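Local coordinates for protein UDP-glucose 4-epimerase (Campylobacter jejuni subsp. jejuni serotype O:2, PDB 7K3P) that probably interconverts UDP-glucose with UDP-galactose, and probably UDP-GlcNAc with UDP-GalNAc, by inverting carbon 4 of the sugar with the help of bound NAD, at residues Ala95-Val100 with Met112-Asn117. The protein carries 2 engineered substitutions. Numbering follows the deposited sequence.
Sequences AASIEV and MNNTVN. With NAD (nicotinamide-adenine-dinucleotide), chain C.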
ATOM      1  N   ALA A  95       2.996  -7.511  15.214  1.00 23.66           N
ATOM      2  CA  ALA A  95       4.282  -6.848  14.957  1.00 24.19           C
ATOM      3  C   ALA A  95       4.126  -5.667  14.001  1.00 20.23           C
ATOM      4  O   ALA A  95       3.583  -5.803  12.901  1.00 18.61           O
ATOM      5  CB  ALA A  95       5.311  -7.850  14.406  1.00 25.04           C
ATOM      6  N   ALA A  96       4.609  -4.505  14.431  1.00 23.93           N
ATOM      7  CA  ALA A  96       4.546  -3.297  13.625  1.00 24.42           C
ATOM      8  C   ALA A  96       5.260  -2.177  14.366  1.00 22.22           C
ATOM      9  O   ALA A  96       5.587  -2.332  15.542  1.00 23.81           O
ATOM     10  CB  ALA A  96       3.081  -2.908  13.382  1.00 23.00           C
ATOM     11  N   SER A  97       5.477  -1.055  13.673  1.00 22.28           N
ATOM     12  CA  SER A  97       5.818   0.210  14.320  1.00 21.81           C
ATOM     13  C   SER A  97       4.507   0.975  14.482  1.00 24.00           C
ATOM     14  O   SER A  97       3.652   0.912  13.593  1.00 23.11           O
ATOM     15  CB  SER A  97       6.799   1.008  13.455  1.00 24.59           C
ATOM     16  OG  SER A  97       7.968   0.258  13.213  1.00 25.86           O
ATOM     17  N   ILE A  98       4.330   1.694  15.593  1.00 22.03           N
ATOM     18  CA  ILE A  98       2.976   2.122  15.971  1.00 25.73           C
ATOM     19  C   ILE A  98       2.775   3.610  16.313  1.00 27.13           C
ATOM     20  O   ILE A  98       1.705   3.976  16.788  1.00 29.31           O
ATOM     21  CB  ILE A  98       2.459   1.302  17.176  1.00 26.43           C
ATOM     22  CG1 ILE A  98       3.134   1.791  18.469  1.00 27.52           C
ATOM     23  CG2 ILE A  98       2.673  -0.206  16.930  1.00 26.79           C
ATOM     24  CD1 ILE A  98       2.639   1.122  19.754  1.00 29.95           C
ATOM     25  N   GLU A  99       3.780   4.450  16.078  1.00 27.14           N
ATOM     26  CA  GLU A  99       3.722   5.856  16.503  1.00 34.25           C
ATOM     27  C   GLU A  99       3.472   6.815  15.336  1.00 31.54           C
ATOM     28  O   GLU A  99       4.364   7.043  14.500  1.00 28.32           O
ATOM     29  CB  GLU A  99       5.022   6.257  17.223  1.00 30.38           C
ATOM     30  CG  GLU A  99       5.515   5.215  18.227  1.00 38.63           C
ATOM     31  CD  GLU A  99       5.938   5.806  19.557  1.00 40.53           C
ATOM     32  OE1 GLU A  99       5.421   6.880  19.934  1.00 40.59           O
ATOM     33  OE2 GLU A  99       6.790   5.191  20.234  1.00 38.09           O
ATOM     34  N   VAL A 100       2.264   7.373  15.300  1.00 28.03           N
ATOM     35  CA  VAL A 100       1.878   8.359  14.293  1.00 32.86           C
ATOM     36  C   VAL A 100       2.942   9.448  14.123  1.00 32.32           C
ATOM     37  O   VAL A 100       3.414   9.696  13.014  1.00 29.46           O
ATOM     38  CB  VAL A 100       0.506   8.987  14.624  1.00 32.67           C
ATOM     39  CG1 VAL A 100       0.314  10.329  13.897  1.00 32.11           C
ATOM     40  CG2 VAL A 100      -0.629   8.020  14.276  1.00 28.32           C
ATOM     41  N   MET A 112       8.170   0.074   5.495  1.00 20.49           N
ATOM     42  CA  MET A 112       9.021  -1.118   5.532  1.00 21.74           C
ATOM     43  C   MET A 112       8.587  -2.078   6.639  1.00 20.89           C
ATOM     44  O   MET A 112       8.363  -3.252   6.384  1.00 21.57           O
ATOM     45  CB  MET A 112      10.503  -0.752   5.717  1.00 21.65           C
ATOM     46  CG  MET A 112      11.120  -0.071   4.497  1.00 22.64           C
ATOM     47  SD  MET A 112      11.143  -1.084   2.998  1.00 24.23           S
ATOM     48  CE  MET A 112      12.426  -2.268   3.407  1.00 21.40           C
ATOM     49  N   ASN A 113       8.473  -1.584   7.866  1.00 20.44           N
ATOM     50  CA  ASN A 113       8.251  -2.485   8.987  1.00 24.49           C
ATOM     51  C   ASN A 113       6.797  -2.953   9.075  1.00 22.71           C
ATOM     52  O   ASN A 113       6.506  -4.055   9.549  1.00 19.44           O
ATOM     53  CB  ASN A 113       8.688  -1.852  10.305  1.00 21.72           C
ATOM     54  CG  ASN A 113       8.929  -2.896  11.390  1.00 23.55           C
ATOM     55  OD1 ASN A 113       9.550  -3.938  11.140  1.00 22.94           O
ATOM     56  ND2 ASN A 113       8.425  -2.633  12.594  1.00 21.93           N
ATOM     57  N   ASN A 114       5.887  -2.124   8.588  1.00 21.26           N
ATOM     58  CA  ASN A 114       4.482  -2.503   8.575  1.00 22.57           C
ATOM     59  C   ASN A 114       4.066  -3.128   7.240  1.00 20.95           C
ATOM     60  O   ASN A 114       3.952  -4.344   7.135  1.00 20.48           O
ATOM     61  CB  ASN A 114       3.619  -1.295   8.955  1.00 22.19           C
ATOM     62  CG  ASN A 114       3.914  -0.798  10.358  1.00 21.56           C
ATOM     63  OD1 ASN A 114       4.704  -1.404  11.094  1.00 22.85           O
ATOM     64  ND2 ASN A 114       3.272   0.301  10.750  1.00 21.34           N
ATOM     65  N   THR A 115       3.888  -2.309   6.211  1.00 19.21           N
ATOM     66  CA  THR A 115       3.361  -2.789   4.932  1.00 19.27           C
ATOM     67  C   THR A 115       4.220  -3.855   4.236  1.00 22.75           C
ATOM     68  O   THR A 115       3.706  -4.871   3.747  1.00 19.39           O
ATOM     69  CB  THR A 115       3.174  -1.615   3.968  1.00 20.61           C
ATOM     70  OG1 THR A 115       2.512  -0.539   4.663  1.00 21.12           O
ATOM     71  CG2 THR A 115       2.369  -2.036   2.771  1.00 16.75           C
ATOM     72  N   VAL A 116       5.524  -3.617   4.160  1.00 20.75           N
ATOM     73  CA  VAL A 116       6.406  -4.556   3.467  1.00 18.78           C
ATOM     74  C   VAL A 116       6.509  -5.891   4.206  1.00 16.28           C
ATOM     75  O   VAL A 116       6.329  -6.944   3.605  1.00 20.98           O
ATOM     76  CB  VAL A 116       7.805  -3.949   3.220  1.00 21.53           C
ATOM     77  CG1 VAL A 116       8.812  -5.035   2.854  1.00 19.00           C
ATOM     78  CG2 VAL A 116       7.732  -2.904   2.111  1.00 18.49           C
ATOM     79  N   ASN A 117       6.811  -5.847   5.497  1.00 16.87           N
ATOM     80  CA  ASN A 117       6.951  -7.079   6.268  1.00 22.06           C
ATOM     81  C   ASN A 117       5.646  -7.850   6.282  1.00 22.69           C
ATOM     82  O   ASN A 117       5.631  -9.087   6.218  1.00 18.24           O
ATOM     83  CB  ASN A 117       7.405  -6.787   7.704  1.00 17.96           C
ATOM     84  CG  ASN A 117       8.880  -6.448   7.780  1.00 21.08           C
ATOM     85  OD1 ASN A 117       9.587  -6.639   6.810  1.00 20.56           O
ATOM     86  ND2 ASN A 117       9.342  -5.941   8.925  1.00 20.14           N
TER
HETATM   87  PA  NAD C 401       4.334  -3.079  20.679  1.00 29.33           P
HETATM   88  O1A NAD C 401       5.495  -2.254  20.181  1.00 28.16           O
HETATM   89  O2A NAD C 401       4.394  -3.243  22.171  1.00 26.60           O
HETATM   90  O5B NAD C 401       4.361  -4.527  20.052  1.00 25.58           O
HETATM   91  C5B NAD C 401       5.016  -4.703  18.829  1.00 24.45           C
HETATM   92  C4B NAD C 401       5.849  -5.922  18.890  1.00 27.93           C
HETATM   93  O4B NAD C 401       6.243  -6.347  17.617  1.00 26.74           O
HETATM   94  C3B NAD C 401       7.143  -5.678  19.728  1.00 26.44           C
HETATM   95  O3B NAD C 401       7.411  -6.625  20.830  1.00 28.24           O
HETATM   96  C2B NAD C 401       8.240  -5.543  18.645  1.00 32.66           C
HETATM   97  O2B NAD C 401       9.476  -5.926  19.075  1.00 30.20           O
HETATM   98  C1B NAD C 401       7.669  -6.450  17.602  1.00 23.95           C
HETATM   99  N9A NAD C 401       8.213  -6.181  16.262  1.00 28.04           N
HETATM  100  C8A NAD C 401       8.210  -4.999  15.612  1.00 25.57           C
HETATM  101  N7A NAD C 401       8.811  -5.120  14.418  1.00 26.37           N
HETATM  102  C5A NAD C 401       9.217  -6.386  14.258  1.00 24.41           C
HETATM  103  C6A NAD C 401       9.893  -7.082  13.243  1.00 23.43           C
HETATM  104  N6A NAD C 401      10.278  -6.397  12.032  1.00 23.86           N
HETATM  105  N1A NAD C 401      10.152  -8.397  13.387  1.00 24.00           N
HETATM  106  C2A NAD C 401       9.803  -9.071  14.497  1.00 23.77           C
HETATM  107  N3A NAD C 401       9.157  -8.424  15.522  1.00 26.21           N
HETATM  108  C4A NAD C 401       8.852  -7.097  15.428  1.00 25.16           C
HETATM  109  O3  NAD C 401       2.995  -2.350  20.227  1.00 30.54           O
HETATM  110  PN  NAD C 401       1.564  -2.733  20.768  1.00 27.67           P
HETATM  111  O1N NAD C 401       1.611  -4.053  21.517  1.00 25.34           O
HETATM  112  O2N NAD C 401       1.111  -1.630  21.675  1.00 29.26           O
HETATM  113  O5D NAD C 401       0.595  -2.845  19.523  1.00 27.37           O
HETATM  114  C5D NAD C 401       0.634  -4.025  18.753  1.00 23.74           C
HETATM  115  C4D NAD C 401      -0.223  -3.901  17.505  1.00 24.24           C
HETATM  116  O4D NAD C 401      -1.496  -3.374  17.807  1.00 24.58           O
HETATM  117  C3D NAD C 401       0.415  -3.093  16.380  1.00 18.67           C
HETATM  118  O3D NAD C 401       0.128  -3.679  15.174  1.00 21.38           O
HETATM  119  C2D NAD C 401      -0.270  -1.793  16.394  1.00 25.96           C
HETATM  120  O2D NAD C 401      -0.277  -1.143  15.177  1.00 23.72           O
HETATM  121  C1D NAD C 401      -1.670  -2.201  16.924  1.00 24.81           C
HETATM  122  N1N NAD C 401      -2.458  -1.073  17.605  1.00 27.85           N
HETATM  123  C2N NAD C 401      -1.961  -0.641  18.819  1.00 23.39           C
HETATM  124  C3N NAD C 401      -2.625   0.375  19.499  1.00 25.03           C
HETATM  125  C7N NAD C 401      -2.093   0.856  20.824  1.00 28.34           C
HETATM  126  O7N NAD C 401      -1.073   0.395  21.313  1.00 29.93           O
HETATM  127  N7N NAD C 401      -2.800   1.883  21.513  1.00 24.02           N
HETATM  128  C4N NAD C 401      -3.771   0.927  18.957  1.00 23.56           C
HETATM  129  C5N NAD C 401      -4.256   0.488  17.746  1.00 23.02           C
HETATM  130  C6N NAD C 401      -3.597  -0.531  17.046  1.00 24.20           C
HETATM  131  O   HOH W   1       4.142  -5.421  10.289  1.00 23.99           O
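Asn114 turns its amide onto the backbone of Ser97 with CG beside its own N (chi1 -62°), while Asn113, with CG anti to its N (chi1 -160°), sends its amide to the Ser97 hydroxyl and on to the adenine of NAD. The Asn114 amide makes two bonds to one residue. Asn114 OD1 accepts from Ser97 N at 2.7 Å. Asn114 ND2 donates to Ser97 O at 2.9 Å. Both bonds lie in the carbonyl plane of their acceptor, on a lone pair. Paired in this way, the amide is held flat and its flip state is set. Ser165 OG also bonds to Asn114 ND2. Ala96 packs beside the same oxygen, with CB 3.2 Å from Asn114 OD1.

The loop 95-100 follows strand 90-93 of the parallel sheet in this Rossmann-type NAD-binding domain. The fold is that of the short-chain dehydrogenase/reductase family. Tyr162 and Lys166, from helix 161-179, hydrogen-bond to NAD and fit its Tyr-x-x-x-Lys pattern. Residues 112-117 form one part of helix 107-127, which includes a wider pi-type turn here. The two segments meet beside the cofactor.

Asn113 ND2 donates to Ser97 OG at 3.0 Å, with the hydroxyl tilted 21° from the amide plane. Asn113 ND2 also donates to N7A of NAD, at 3.1 Å. Asn113 OD1 accepts from N6A of NAD at 2.7 Å. The amide therefore reads the adenine through one donor and one acceptor. A water lies within hydrogen-bonding distance of Ala95 O and Asn113 O, though it has more acceptors around it than protons to give. Further along the loop, Ile98 lays CG2 3.4 Å from C2D of the nicotinamide ribose.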